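Local coordinates for Lmo2446 protein (Listeria monocytogenes serovar 1/2a, PDB 5I0D) that is a multidomain member of glycoside hydrolase family 31, with a TIM barrel, beta-rich domains and a family 6 carbohydrate-binding module, at residues A[759-764]-A[781-786]. Residues are numbered along the deposited sequence; the frame is centred on the assembly and turned at random. Where two conformers were deposited one is given.
Sequences KEVYLP and ETISYY. With GLC (alpha-D-glucopyranose), chain C.
Val761 and Ile783 face each other in an antiparallel two-stranded sheet, Val761 CB lying 3.9 Å from Ile783 CG1. Their backbones pair in both directions, as do those of Lys759 and Tyr785; at Leu763 and Glu781 the second bond, Glu781 N to Leu763 O, is longer (3.3 Å) and more bent (140°). Ile783 places CG1 between its backbone N and carbonyl carbon (chi1 65°), which also brings CG1 to 3.6 Å from Val761 O, while CD1 and CG2 both reach Leu763 CD1, at 3.9 Å each. On the other face, Thr782 OG1 meets the edge of the Tyr762 ring in its plane, 3.7 Å from Tyr762 CD1, while Thr782 CG2 lies against Glu760 CB at 3.7 Å. The Tyr762 hydroxyl is bonded to Asp730.

At its C-terminal end, strand 781-786 binds alpha-D-glucopyranose. The sugar ring lies nearly parallel to one face of the Tyr785 ring, C2 3.6 Å above its centre, and Asp770 holds that ring's hydroxyl. Tyr786 grips the same sugar through its backbone: N donates to sugar O3, and O accepts from sugar O2 at 2.6 Å. Asp770, Asn773 and His777 also bind this sugar.

Within the C-terminal domain that follows the barrel, Val761, Leu763 and Ile783 pack on the neighbouring antiparallel sheet, against Leu747 of strand 746-748, Phe795 of strand 794-797 and His777 of strand 776-778.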
loop_
_atom_site.group_PDB
_atom_site.type_symbol
_atom_site.label_atom_id
_atom_site.label_comp_id
_atom_site.label_asym_id
_atom_site.label_seq_id
_atom_site.Cartn_x
_atom_site.Cartn_y
_atom_site.Cartn_z
ATOM N N LYS A 759 -11.536 21.483 0.463
ATOM C CA LYS A 759 -10.648 20.447 -0.028
ATOM C C LYS A 759 -10.483 20.593 -1.530
ATOM O O LYS A 759 -11.486 20.572 -2.258
ATOM C CB LYS A 759 -11.253 19.084 0.275
ATOM C CG LYS A 759 -10.526 17.884 -0.309
ATOM C CD LYS A 759 -9.097 17.757 0.191
ATOM C CE LYS A 759 -8.495 16.459 -0.322
ATOM N NZ LYS A 759 -7.106 16.242 0.142
ATOM N N GLU A 760 -9.243 20.739 -1.988
ATOM C CA GLU A 760 -8.951 20.714 -3.407
ATOM C C GLU A 760 -8.939 19.287 -3.861
ATOM O O GLU A 760 -8.368 18.420 -3.182
ATOM C CB GLU A 760 -7.621 21.395 -3.735
ATOM C CG GLU A 760 -7.662 22.913 -3.640
ATOM C CD GLU A 760 -6.360 23.560 -4.142
ATOM O OE1 GLU A 760 -5.363 22.840 -4.379
ATOM O OE2 GLU A 760 -6.332 24.775 -4.324
ATOM N N VAL A 761 -9.630 19.006 -4.966
ATOM C CA VAL A 761 -9.634 17.650 -5.550
ATOM C C VAL A 761 -9.254 17.768 -7.013
ATOM O O VAL A 761 -9.926 18.465 -7.755
ATOM C CB VAL A 761 -11.008 16.958 -5.462
ATOM C CG1 VAL A 761 -10.887 15.500 -5.925
ATOM C CG2 VAL A 761 -11.580 17.042 -4.040
ATOM N N TYR A 762 -8.186 17.095 -7.427
ATOM C CA TYR A 762 -7.828 17.073 -8.828
ATOM C C TYR A 762 -8.638 15.971 -9.535
ATOM O O TYR A 762 -8.586 14.808 -9.149
ATOM C CB TYR A 762 -6.325 16.861 -9.088
ATOM C CG TYR A 762 -6.149 16.749 -10.576
ATOM C CD1 TYR A 762 -6.402 17.854 -11.394
ATOM C CD2 TYR A 762 -5.875 15.532 -11.182
ATOM C CE1 TYR A 762 -6.329 17.754 -12.776
ATOM C CE2 TYR A 762 -5.799 15.431 -12.566
ATOM C CZ TYR A 762 -6.022 16.539 -13.352
ATOM O OH TYR A 762 -5.945 16.433 -14.742
ATOM N N LEU A 763 -9.404 16.366 -10.552
ATOM C CA LEU A 763 -10.250 15.449 -11.284
ATOM C C LEU A 763 -9.640 15.242 -12.656
ATOM O O LEU A 763 -9.562 16.192 -13.435
ATOM C CB LEU A 763 -11.656 16.051 -11.430
ATOM C CG LEU A 763 -12.472 16.216 -10.150
ATOM C CD1 LEU A 763 -13.875 16.703 -10.486
ATOM C CD2 LEU A 763 -12.523 14.932 -9.351
ATOM N N PRO A 764 -9.180 14.015 -12.967
ATOM C CA PRO A 764 -8.702 13.727 -14.327
ATOM C C PRO A 764 -9.816 13.854 -15.348
ATOM O O PRO A 764 -10.995 13.943 -14.984
ATOM C CB PRO A 764 -8.241 12.259 -14.243
ATOM C CG PRO A 764 -8.078 11.994 -12.813
ATOM C CD PRO A 764 -9.120 12.822 -12.120
ATOM N N GLU A 781 -9.629 19.365 -14.179
ATOM C CA GLU A 781 -9.292 20.532 -13.377
ATOM C C GLU A 781 -9.284 20.180 -11.897
ATOM O O GLU A 781 -9.677 19.078 -11.500
ATOM C CB GLU A 781 -10.268 21.696 -13.623
ATOM C CG GLU A 781 -11.685 21.446 -13.146
ATOM C CD GLU A 781 -12.645 22.560 -13.552
ATOM O OE1 GLU A 781 -12.568 23.049 -14.695
ATOM O OE2 GLU A 781 -13.497 22.952 -12.732
ATOM N N THR A 782 -8.802 21.124 -11.091
ATOM C CA THR A 782 -8.879 21.018 -9.628
ATOM C C THR A 782 -10.136 21.753 -9.186
ATOM O O THR A 782 -10.325 22.930 -9.492
ATOM C CB THR A 782 -7.626 21.613 -8.958
ATOM O OG1 THR A 782 -6.459 20.953 -9.461
ATOM C CG2 THR A 782 -7.690 21.490 -7.454
ATOM N N ILE A 783 -11.014 21.047 -8.491
ATOM C CA ILE A 783 -12.210 21.653 -7.921
ATOM C C ILE A 783 -11.972 21.899 -6.434
ATOM O O ILE A 783 -11.065 21.314 -5.827
ATOM C CB ILE A 783 -13.479 20.769 -8.094
ATOM C CG1 ILE A 783 -13.375 19.434 -7.317
ATOM C CG2 ILE A 783 -13.757 20.540 -9.575
ATOM C CD1 ILE A 783 -14.689 18.692 -7.205
ATOM N N SER A 784 -12.825 22.733 -5.861
ATOM C CA SER A 784 -12.843 23.002 -4.436
ATOM C C SER A 784 -14.138 22.433 -3.883
ATOM O O SER A 784 -15.224 22.827 -4.315
ATOM C CB SER A 784 -12.786 24.500 -4.196
ATOM O OG SER A 784 -12.703 24.787 -2.820
ATOM N N TYR A 785 -14.022 21.496 -2.946
ATOM C CA TYR A 785 -15.177 20.774 -2.412
ATOM C C TYR A 785 -15.271 21.147 -0.947
ATOM O O TYR A 785 -14.314 21.005 -0.224
ATOM C CB TYR A 785 -14.948 19.280 -2.619
ATOM C CG TYR A 785 -16.113 18.361 -2.269
ATOM C CD1 TYR A 785 -16.450 18.094 -0.948
ATOM C CD2 TYR A 785 -16.854 17.734 -3.274
ATOM C CE1 TYR A 785 -17.490 17.238 -0.632
ATOM C CE2 TYR A 785 -17.898 16.888 -2.973
ATOM C CZ TYR A 785 -18.217 16.635 -1.653
ATOM O OH TYR A 785 -19.264 15.785 -1.378
ATOM N N TYR A 786 -16.405 21.685 -0.522
ATOM C CA TYR A 786 -16.612 22.010 0.865
ATOM C C TYR A 786 -16.905 20.733 1.608
ATOM O O TYR A 786 -17.853 20.008 1.264
ATOM C CB TYR A 786 -17.758 23.006 1.047
ATOM C CG TYR A 786 -18.073 23.224 2.501
ATOM C CD1 TYR A 786 -17.181 23.904 3.336
ATOM C CD2 TYR A 786 -19.235 22.692 3.066
ATOM C CE1 TYR A 786 -17.461 24.083 4.690
ATOM C CE2 TYR A 786 -19.520 22.858 4.407
ATOM C CZ TYR A 786 -18.638 23.561 5.209
ATOM O OH TYR A 786 -18.957 23.706 6.531
HETATM C C1 GLC C . -21.240 19.134 -1.552
HETATM C C2 GLC C . -19.928 19.899 -1.515
HETATM C C3 GLC C . -19.806 20.773 -2.754
HETATM C C4 GLC C . -19.988 19.916 -4.002
HETATM C C5 GLC C . -21.340 19.204 -3.947
HETATM C C6 GLC C . -21.645 18.332 -5.153
HETATM O O2 GLC C . -19.849 20.675 -0.315
HETATM O O3 GLC C . -18.520 21.393 -2.740
HETATM O O4 GLC C . -19.857 20.739 -5.170
HETATM O O5 GLC C . -21.375 18.392 -2.768
HETATM O O6 GLC C . -20.650 17.329 -5.324
#